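PDB 3UP9: putative uncharacterized protein from Actinomyces odontolyticus, which probably binds methionine as the substrate-binding lipoprotein of an NlpA-family uptake system, and here holds selenomethionine. Local coordinates for residues A[8-13]-A[38-43]; A[46-51]-A[60-65]; A[84-89]-A[200-205]. All blocks are in the same frame, centred on the assembly; numbering follows the deposited sequence. Where two conformers were deposited one is given.

Contact 1 (A[8-13]-A[38-43]); sequences TLTVGA and DIVEYT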
loop_
_atom_site.group_PDB
_atom_site.type_symbol
_atom_site.label_atom_id
_atom_site.label_comp_id
_atom_site.label_asym_id
_atom_site.label_seq_id
_atom_site.Cartn_x
_atom_site.Cartn_y
_atom_site.Cartn_z
ATOM N N THR A 8 -23.742 3.291 10.480
ATOM C CA THR A 8 -23.220 2.765 9.235
ATOM C C THR A 8 -22.029 3.556 8.886
ATOM O O THR A 8 -22.093 4.769 9.008
ATOM C CB THR A 8 -24.220 2.884 8.080
ATOM O OG1 THR A 8 -25.217 1.898 8.266
ATOM C CG2 THR A 8 -23.544 2.622 6.759
ATOM N N LEU A 9 -20.972 2.895 8.402
ATOM C CA LEU A 9 -19.716 3.570 8.067
ATOM C C LEU A 9 -19.326 3.356 6.616
ATOM O O LEU A 9 -19.116 2.235 6.238
ATOM C CB LEU A 9 -18.568 3.031 8.911
ATOM C CG LEU A 9 -18.433 3.303 10.382
ATOM C CD1 LEU A 9 -17.193 2.563 10.891
ATOM C CD2 LEU A 9 -18.247 4.780 10.612
ATOM N N THR A 10 -19.187 4.424 5.818
ATOM C CA THR A 10 -18.696 4.289 4.454
ATOM C C THR A 10 -17.141 4.290 4.531
ATOM O O THR A 10 -16.509 5.264 5.006
ATOM C CB THR A 10 -19.352 5.363 3.500
ATOM O OG1 THR A 10 -20.774 5.408 3.719
ATOM C CG2 THR A 10 -19.124 5.031 2.021
ATOM N N VAL A 11 -16.525 3.171 4.136
ATOM C CA VAL A 11 -15.101 3.027 4.187
ATOM C C VAL A 11 -14.559 2.708 2.787
ATOM O O VAL A 11 -14.985 1.716 2.167
ATOM C CB VAL A 11 -14.657 1.881 5.126
ATOM C CG1 VAL A 11 -13.147 1.914 5.267
ATOM C CG2 VAL A 11 -15.323 1.978 6.491
ATOM N N GLY A 12 -13.618 3.549 2.308
ATOM C CA GLY A 12 -12.937 3.349 1.050
ATOM C C GLY A 12 -11.693 2.491 1.182
ATOM O O GLY A 12 -10.956 2.615 2.139
ATOM N N ALA A 13 -11.456 1.599 0.228
ATOM C CA ALA A 13 -10.409 0.590 0.389
ATOM C C ALA A 13 -9.978 0.129 -0.969
ATOM O O ALA A 13 -10.796 0.057 -1.874
ATOM C CB ALA A 13 -10.913 -0.584 1.204
ATOM N N ASP A 38 -20.188 -0.004 4.790
ATOM C CA ASP A 38 -20.456 0.257 3.355
ATOM C C ASP A 38 -19.083 0.368 2.670
ATOM O O ASP A 38 -18.491 1.412 2.698
ATOM C CB ASP A 38 -21.229 1.575 3.179
ATOM C CG ASP A 38 -22.723 1.443 3.452
ATOM O OD1 ASP A 38 -23.154 0.341 3.817
ATOM O OD2 ASP A 38 -23.478 2.450 3.260
ATOM N N ILE A 39 -18.590 -0.729 2.073
ATOM C CA ILE A 39 -17.268 -0.754 1.507
ATOM C C ILE A 39 -17.346 -0.157 0.113
ATOM O O ILE A 39 -18.141 -0.602 -0.683
ATOM C CB ILE A 39 -16.637 -2.177 1.504
ATOM C CG1 ILE A 39 -16.629 -2.766 2.934
ATOM C CG2 ILE A 39 -15.202 -2.135 0.992
ATOM C CD1 ILE A 39 -16.666 -4.275 3.029
ATOM N N VAL A 40 -16.460 0.800 -0.165
ATOM C CA VAL A 40 -16.282 1.396 -1.495
ATOM C C VAL A 40 -14.856 1.114 -1.947
ATOM O O VAL A 40 -13.867 1.427 -1.243
ATOM C CB VAL A 40 -16.610 2.902 -1.513
ATOM C CG1 VAL A 40 -16.425 3.437 -2.933
ATOM C CG2 VAL A 40 -18.036 3.098 -0.990
ATOM N N GLU A 41 -14.727 0.455 -3.103
ATOM C CA GLU A 41 -13.424 0.025 -3.600
ATOM C C GLU A 41 -12.815 1.131 -4.471
ATOM O O GLU A 41 -13.541 1.878 -5.156
ATOM C CB GLU A 41 -13.573 -1.306 -4.341
ATOM C CG GLU A 41 -13.878 -2.416 -3.364
ATOM C CD GLU A 41 -13.865 -3.797 -3.961
ATOM O OE1 GLU A 41 -13.410 -4.012 -5.116
ATOM O OE2 GLU A 41 -14.337 -4.682 -3.214
ATOM N N TYR A 42 -11.509 1.341 -4.325
ATOM C CA TYR A 42 -10.812 2.421 -5.052
ATOM C C TYR A 42 -9.614 1.713 -5.645
ATOM O O TYR A 42 -9.097 0.763 -5.020
ATOM C CB TYR A 42 -10.383 3.530 -4.100
ATOM C CG TYR A 42 -11.420 4.573 -3.782
ATOM C CD1 TYR A 42 -11.546 5.715 -4.565
ATOM C CD2 TYR A 42 -12.305 4.424 -2.685
ATOM C CE1 TYR A 42 -12.523 6.670 -4.284
ATOM C CE2 TYR A 42 -13.274 5.381 -2.401
ATOM C CZ TYR A 42 -13.383 6.494 -3.204
ATOM O OH TYR A 42 -14.354 7.419 -2.945
ATOM N N THR A 43 -9.153 2.137 -6.827
ATOM C CA THR A 43 -7.997 1.458 -7.465
ATOM C C THR A 43 -6.710 2.325 -7.544
ATOM O O THR A 43 -5.675 1.822 -7.969
ATOM C CB THR A 43 -8.332 0.801 -8.813
ATOM O OG1 THR A 43 -9.045 1.697 -9.576
ATOM C CG2 THR A 43 -9.232 -0.506 -8.689
#

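Contact 2 (A[46-51]-A[60-65]); sequences VQPNTA and NFYQTV. With MSE (selenomethionine), chain B.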
loop_
_atom_site.group_PDB
_atom_site.type_symbol
_atom_site.label_atom_id
_atom_site.label_comp_id
_atom_site.label_asym_id
_atom_site.label_seq_id
_atom_site.Cartn_x
_atom_site.Cartn_y
_atom_site.Cartn_z
ATOM N N VAL A 46 -4.736 8.553 -4.805
ATOM C CA VAL A 46 -5.150 9.937 -4.682
ATOM C C VAL A 46 -6.610 10.060 -4.193
ATOM O O VAL A 46 -6.940 10.796 -3.256
ATOM C CB VAL A 46 -4.920 10.715 -6.022
ATOM C CG1 VAL A 46 -5.522 12.092 -5.948
ATOM C CG2 VAL A 46 -3.424 10.835 -6.326
ATOM N N GLN A 47 -7.452 9.241 -4.778
ATOM C CA GLN A 47 -8.877 9.373 -4.679
ATOM C C GLN A 47 -9.509 9.090 -3.327
ATOM O O GLN A 47 -10.387 9.819 -2.933
ATOM C CB GLN A 47 -9.476 8.443 -5.735
ATOM C CG GLN A 47 -10.356 9.100 -6.722
ATOM C CD GLN A 47 -9.669 9.446 -7.984
ATOM O OE1 GLN A 47 -9.276 10.596 -8.164
ATOM N NE2 GLN A 47 -9.613 8.496 -8.923
ATOM N N PRO A 48 -9.095 8.033 -2.605
ATOM C CA PRO A 48 -9.654 7.805 -1.240
ATOM C C PRO A 48 -9.389 8.913 -0.209
ATOM O O PRO A 48 -10.216 9.171 0.655
ATOM C CB PRO A 48 -8.923 6.526 -0.761
ATOM C CG PRO A 48 -8.423 5.880 -1.988
ATOM C CD PRO A 48 -8.121 6.984 -2.960
ATOM N N ASN A 49 -8.237 9.561 -0.308
ATOM C CA ASN A 49 -7.908 10.624 0.621
ATOM C C ASN A 49 -8.743 11.883 0.260
ATOM O O ASN A 49 -9.311 12.510 1.159
ATOM C CB ASN A 49 -6.395 10.883 0.692
ATOM C CG ASN A 49 -5.677 10.064 1.791
ATOM O OD1 ASN A 49 -6.320 9.366 2.586
ATOM N ND2 ASN A 49 -4.312 10.140 1.822
ATOM N N THR A 50 -8.909 12.171 -1.044
ATOM C CA THR A 50 -9.780 13.246 -1.499
ATOM C C THR A 50 -11.239 12.998 -1.029
ATOM O O THR A 50 -11.896 13.865 -0.488
ATOM C CB THR A 50 -9.678 13.393 -3.059
ATOM O OG1 THR A 50 -8.372 13.850 -3.399
ATOM C CG2 THR A 50 -10.703 14.371 -3.618
ATOM N N ALA A 51 -11.739 11.794 -1.235
ATOM C CA ALA A 51 -13.103 11.454 -0.783
ATOM C C ALA A 51 -13.227 11.585 0.734
ATOM O O ALA A 51 -14.237 12.091 1.173
ATOM C CB ALA A 51 -13.518 10.031 -1.228
ATOM N N ASN A 60 -10.956 5.657 5.456
ATOM C CA ASN A 60 -10.408 4.819 4.382
ATOM C C ASN A 60 -9.379 3.864 4.986
ATOM O O ASN A 60 -8.850 4.089 6.065
ATOM C CB ASN A 60 -9.883 5.602 3.139
ATOM C CG ASN A 60 -8.707 6.528 3.440
ATOM O OD1 ASN A 60 -7.798 6.162 4.188
ATOM N ND2 ASN A 60 -8.708 7.731 2.821
ATOM N N PHE A 61 -9.147 2.773 4.283
ATOM C CA PHE A 61 -8.214 1.748 4.712
ATOM C C PHE A 61 -7.471 1.265 3.467
ATOM O O PHE A 61 -7.944 0.385 2.756
ATOM C CB PHE A 61 -8.927 0.595 5.456
ATOM C CG PHE A 61 -8.021 -0.538 5.807
ATOM C CD1 PHE A 61 -6.768 -0.303 6.384
ATOM C CD2 PHE A 61 -8.401 -1.853 5.531
ATOM C CE1 PHE A 61 -5.923 -1.369 6.695
ATOM C CE2 PHE A 61 -7.567 -2.930 5.855
ATOM C CZ PHE A 61 -6.316 -2.689 6.421
ATOM N N TYR A 62 -6.344 1.929 3.174
ATOM C CA TYR A 62 -5.566 1.642 1.966
ATOM C C TYR A 62 -4.124 2.125 2.028
ATOM O O TYR A 62 -3.361 1.750 1.188
ATOM C CB TYR A 62 -6.225 2.272 0.727
ATOM C CG TYR A 62 -5.884 3.727 0.491
ATOM C CD1 TYR A 62 -6.483 4.734 1.232
ATOM C CD2 TYR A 62 -4.971 4.095 -0.470
ATOM C CE1 TYR A 62 -6.174 6.076 1.031
ATOM C CE2 TYR A 62 -4.658 5.414 -0.660
ATOM C CZ TYR A 62 -5.245 6.410 0.104
ATOM O OH TYR A 62 -4.932 7.732 -0.124
ATOM N N GLN A 63 -3.772 2.976 3.001
ATOM C CA GLN A 63 -2.521 3.687 2.955
ATOM C C GLN A 63 -1.580 3.373 4.137
ATOM O O GLN A 63 -2.003 2.875 5.179
ATOM C CB GLN A 63 -2.773 5.182 2.797
ATOM C CG GLN A 63 -3.055 5.936 4.059
ATOM C CD GLN A 63 -3.645 7.287 3.777
ATOM O OE1 GLN A 63 -2.936 8.181 3.344
ATOM N NE2 GLN A 63 -4.942 7.443 4.023
ATOM N N THR A 64 -0.303 3.634 3.911
ATOM C CA THR A 64 0.767 3.342 4.815
ATOM C C THR A 64 0.997 4.620 5.590
ATOM O O THR A 64 0.627 5.698 5.162
ATOM C CB THR A 64 2.080 2.898 4.072
ATOM O OG1 THR A 64 2.575 3.987 3.227
ATOM C CG2 THR A 64 1.857 1.622 3.204
ATOM N N VAL A 65 1.638 4.471 6.742
ATOM C CA VAL A 65 1.931 5.567 7.646
ATOM C C VAL A 65 2.811 6.610 6.982
ATOM O O VAL A 65 2.515 7.784 7.095
ATOM C CB VAL A 65 2.425 5.060 9.042
ATOM C CG1 VAL A 65 3.267 6.129 9.791
ATOM C CG2 VAL A 65 1.233 4.611 9.883
HETATM N N MSE B 300 -1.208 -0.976 0.093
HETATM C CA MSE B 300 0.006 -0.180 -0.189
HETATM C C MSE B 300 1.227 -0.668 0.554
HETATM O O MSE B 300 1.101 -1.163 1.706
HETATM O OXT MSE B 300 2.317 -0.543 -0.025
HETATM C CB MSE B 300 -0.225 1.263 0.178
HETATM C CG MSE B 300 0.946 2.220 -0.207
HETATM SE SE MSE B 300 0.543 4.015 0.328
HETATM C CE MSE B 300 -1.204 4.386 -0.575
#

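Contact 3 (A[84-89]-A[200-205]); sequences GIHLEP and AVNVLV. With MSE (selenomethionine), chain B.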
loop_
_atom_site.group_PDB
_atom_site.type_symbol
_atom_site.label_atom_id
_atom_site.label_comp_id
_atom_site.label_asym_id
_atom_site.label_seq_id
_atom_site.Cartn_x
_atom_site.Cartn_y
_atom_site.Cartn_z
ATOM N N GLY A 84 -1.031 0.102 13.026
ATOM C CA GLY A 84 -0.689 -0.774 11.923
ATOM C C GLY A 84 -1.528 -2.030 11.933
ATOM O O GLY A 84 -1.663 -2.730 12.947
ATOM N N ILE A 85 -2.132 -2.290 10.807
ATOM C CA ILE A 85 -2.874 -3.530 10.617
ATOM C C ILE A 85 -2.028 -4.608 9.921
ATOM O O ILE A 85 -1.922 -5.711 10.423
ATOM C CB ILE A 85 -4.196 -3.263 9.864
ATOM C CG1 ILE A 85 -4.992 -2.282 10.741
ATOM C CG2 ILE A 85 -4.985 -4.602 9.548
ATOM C CD1 ILE A 85 -5.896 -1.418 9.896
ATOM N N HIS A 86 -1.452 -4.266 8.779
ATOM C CA HIS A 86 -0.625 -5.169 8.043
ATOM C C HIS A 86 0.383 -4.431 7.194
ATOM O O HIS A 86 0.235 -3.248 6.923
ATOM C CB HIS A 86 -1.471 -6.033 7.135
ATOM C CG HIS A 86 -2.096 -5.279 5.990
ATOM N ND1 HIS A 86 -3.313 -4.758 6.065
ATOM C CD2 HIS A 86 -1.614 -4.971 4.736
ATOM C CE1 HIS A 86 -3.605 -4.134 4.907
ATOM N NE2 HIS A 86 -2.568 -4.281 4.094
ATOM N N LEU A 87 1.427 -5.172 6.821
ATOM C CA LEU A 87 2.451 -4.775 5.923
ATOM C C LEU A 87 2.307 -5.560 4.619
ATOM O O LEU A 87 1.981 -6.766 4.633
ATOM C CB LEU A 87 3.807 -5.106 6.584
ATOM C CG LEU A 87 5.092 -4.871 5.828
ATOM C CD1 LEU A 87 5.298 -3.356 5.800
ATOM C CD2 LEU A 87 6.241 -5.610 6.545
ATOM N N GLU A 88 2.538 -4.865 3.504
ATOM C CA GLU A 88 2.668 -5.468 2.171
ATOM C C GLU A 88 4.082 -5.238 1.670
ATOM O O GLU A 88 4.357 -4.133 1.194
ATOM C CB GLU A 88 1.714 -4.806 1.170
ATOM C CG GLU A 88 0.243 -5.172 1.262
ATOM C CD GLU A 88 -0.650 -4.047 0.751
ATOM O OE1 GLU A 88 -0.311 -3.427 -0.279
ATOM O OE2 GLU A 88 -1.682 -3.735 1.392
ATOM N N PRO A 89 4.986 -6.250 1.781
ATOM C CA PRO A 89 6.305 -6.058 1.271
ATOM C C PRO A 89 6.334 -5.573 -0.212
ATOM O O PRO A 89 5.592 -6.067 -1.079
ATOM C CB PRO A 89 6.952 -7.449 1.454
ATOM C CG PRO A 89 6.207 -8.088 2.582
ATOM C CD PRO A 89 4.817 -7.623 2.310
ATOM N N ALA A 200 6.250 0.925 6.788
ATOM C CA ALA A 200 5.128 1.032 5.855
ATOM C C ALA A 200 3.933 0.159 6.209
ATOM O O ALA A 200 3.375 -0.556 5.337
ATOM C CB ALA A 200 5.571 0.767 4.406
ATOM N N VAL A 201 3.487 0.263 7.462
ATOM C CA VAL A 201 2.282 -0.439 7.893
ATOM C C VAL A 201 1.021 0.331 7.443
ATOM O O VAL A 201 0.949 1.570 7.452
ATOM C CB VAL A 201 2.270 -0.669 9.419
ATOM C CG1 VAL A 201 3.429 -1.581 9.829
ATOM C CG2 VAL A 201 2.306 0.657 10.183
ATOM N N ASN A 202 0.004 -0.445 7.090
ATOM C CA ASN A 202 -1.268 0.051 6.601
ATOM C C ASN A 202 -2.274 0.350 7.713
ATOM O O ASN A 202 -2.525 -0.473 8.562
ATOM C CB ASN A 202 -1.897 -0.985 5.654
ATOM C CG ASN A 202 -1.221 -1.040 4.316
ATOM O OD1 ASN A 202 -1.744 -0.500 3.321
ATOM N ND2 ASN A 202 -0.072 -1.735 4.263
ATOM N N VAL A 203 -2.886 1.525 7.664
ATOM C CA VAL A 203 -3.697 2.031 8.758
ATOM C C VAL A 203 -5.072 2.498 8.312
ATOM O O VAL A 203 -5.274 2.851 7.150
ATOM C CB VAL A 203 -2.923 3.176 9.522
ATOM C CG1 VAL A 203 -1.766 2.573 10.322
ATOM C CG2 VAL A 203 -2.431 4.238 8.558
ATOM N N LEU A 204 -6.016 2.458 9.263
ATOM C CA LEU A 204 -7.370 3.041 9.110
ATOM C C LEU A 204 -7.178 4.540 9.297
ATOM O O LEU A 204 -6.467 4.947 10.222
ATOM C CB LEU A 204 -8.368 2.495 10.178
ATOM C CG LEU A 204 -9.811 2.974 10.021
ATOM C CD1 LEU A 204 -10.539 2.298 8.880
ATOM C CD2 LEU A 204 -10.567 2.694 11.307
ATOM N N VAL A 205 -7.731 5.355 8.400
ATOM C CA VAL A 205 -7.577 6.826 8.490
ATOM C C VAL A 205 -8.962 7.398 8.433
ATOM O O VAL A 205 -9.796 6.919 7.681
ATOM C CB VAL A 205 -6.633 7.427 7.387
ATOM C CG1 VAL A 205 -6.597 8.955 7.425
ATOM C CG2 VAL A 205 -5.248 6.807 7.456
HETATM N N MSE B 300 -1.208 -0.976 0.093
HETATM C CA MSE B 300 0.006 -0.180 -0.189
HETATM C C MSE B 300 1.227 -0.668 0.554
HETATM O O MSE B 300 1.101 -1.163 1.706
HETATM O OXT MSE B 300 2.317 -0.543 -0.025
HETATM C CB MSE B 300 -0.225 1.263 0.178
HETATM C CG MSE B 300 0.946 2.220 -0.207
HETATM SE SE MSE B 300 0.543 4.015 0.328
HETATM C CE MSE B 300 -1.204 4.386 -0.575
HETATM O O HOH W 1 3.338 -2.123 3.073
#

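Contact 1 (A[8-13]-A[38-43])
Asp38 CG lies anti to its own carbonyl carbon (chi1 -80°), and the Thr8 methyl lies anti to its backbone N, which sets the carboxylate against the methyl, Asp38 OD2 3.5 Å from Thr8 CG2. Tyr42 CG also lies anti to the carbonyl carbon, beside the backbone N (chi1 -84°), and the ring rises from the sheet beside Gly12. It meets Gly12 with its edge, Tyr42 CD2 3.9 Å from Gly12 CA; a CB on this glycine would be pressed tightly against Tyr42 CE2. Between these two points strands 8-13 and 38-41 run parallel, 27° apart, and 8-13 and 38-42 are joined by five hydrogen bonds. Asp38 N gives to Leu9 O (2.9 Å). Val11 uses both its polar atoms, N to Asp38 O (3.0 Å) and O from Val40 N (2.9 Å). Ala13 does the same two residues on, its N 2.8 Å from Val40 O and its O 2.9 Å from Tyr42 N. Val40 O also receives a CA-H...O contact from Gly12 CA at 3.1 Å. The two strands belong to a beta-alpha-beta crossover of the periplasmic-binding-protein fold, with helix 15-28 on the connection. Val11 and Ala13 rest on Leu22 of that helix and Ile39 on Thr23, so the helix covers the face that carries these three residues. On the face bearing Thr10 and Val40, the Tyr42 ring packs on Pro48 and Ala51 of helix 46-53 and on Leu57. Leu9 packs on Ile216 and Leu219 of helix 213-223.

Contact 2 (A[46-51]-A[60-65])
One wall of the selenomethionine pocket is backed here by Pro48 and Asn49, which meet Tyr62, Gln63 and Asn60 where helix 46-53 packs on strand 59-64 of a periplasmic-binding-protein fold. Tyr62 CG stands between its backbone N and carbonyl carbon (chi1 84°), turning the ring toward Pro48, and the ring is sandwiched. Pro48 CG stands over one face in a CH-pi contact, 3.7 Å from the ring centroid, and Gln63 CB covers the opposite face. The ligand methyl comes in obliquely, MSE CE 3.6 Å from Tyr62 CE2. Beside this ring the Asn49 and Gln63 amides meet tip to tip, their planes 37° apart, and exchange two bonds: Asn49 ND2 gives to Gln63 OE1 at 2.8 Å, and Gln63 NE2 returns one to Asn49 OD1, also 2.8 Å, on a lone pair in the carbonyl plane. Asn49 OD1 is gripped a second time by Asn60 ND2 (2.9 Å), the two side chains crossing at about a right angle, their amide planes 35° apart. An alanine in place of Asn49 would probably leave the Gln63 amide freer to turn and cost Asn60 ND2 its stronger acceptor here, with the weak bond to Pro48 O remaining. The Tyr62 hydroxyl makes a weak bond to Tyr45 O, and Gln63 CB also meets the ligand methyl. Nearer the carboxylate end of the ligand, Thr64 CG2 lies 3.3 Å from MSE O.

Contact 3 (A[84-89]-A[200-205])
Asn202 reaches across His86 to the ligand. Its CB lies over one face of the His86 imidazole, offset toward the rim, in a CH-pi contact 3.8 Å from the ring centroid. CG lies anti to the carbonyl carbon (chi1 -74°), which stacks the amide on the imidazole, 11° from the ring plane, with Asn202 CG 3.5 Å from His86 NE2. At the tip the two branches divide the work. ND2 gives to MSE O at 2.9 Å and to His86 O at 3.1 Å, while OD1 accepts from His18 NE2 and takes a weak bond from the ligand amine. The contact forms part of the amino-acid-binding site in the cleft of this periplasmic-binding-protein fold, where strand 201-207 carries Asn202. The Asn202 backbone N also gives to His86 O (2.8 Å), so that carbonyl is held twice by one residue, and Asn202 O accepts from Ile85 N. His86 NE2 in turn positions the Glu88 carboxylate, giving to the anti lone pair of OE2 within the ring plane. The other oxygen, Glu88 OE1, accepts from the ligand amine, MSE N, at 2.6 Å. A water accepting from Glu88 N lies 2.8 Å from both Ala200 O and MSE O.

From the N terminus, contact 1 closes first, joining strand 7-13 to strand 35-41 around helices 15-28 and 30-33. After a short connection the chain enters helix 46-53, and contact 2 closes a short loop back to strand 59-64, which lies beside strand 7-13 in the same sheet. Contact 3 spans much more chain: 84-89 and 200-205 are joined across 110 residues that include the five-stranded sheet holding strands 91-93, 107-112 and 170-173. The three loops follow in series, none nesting or crossing. Strand 59-64 also pairs with 201-207, so all three contacts share one sheet; contacts 2 and 3 also touch the ligand, and contact 1 lies about 17 Å from contact 3 between centres.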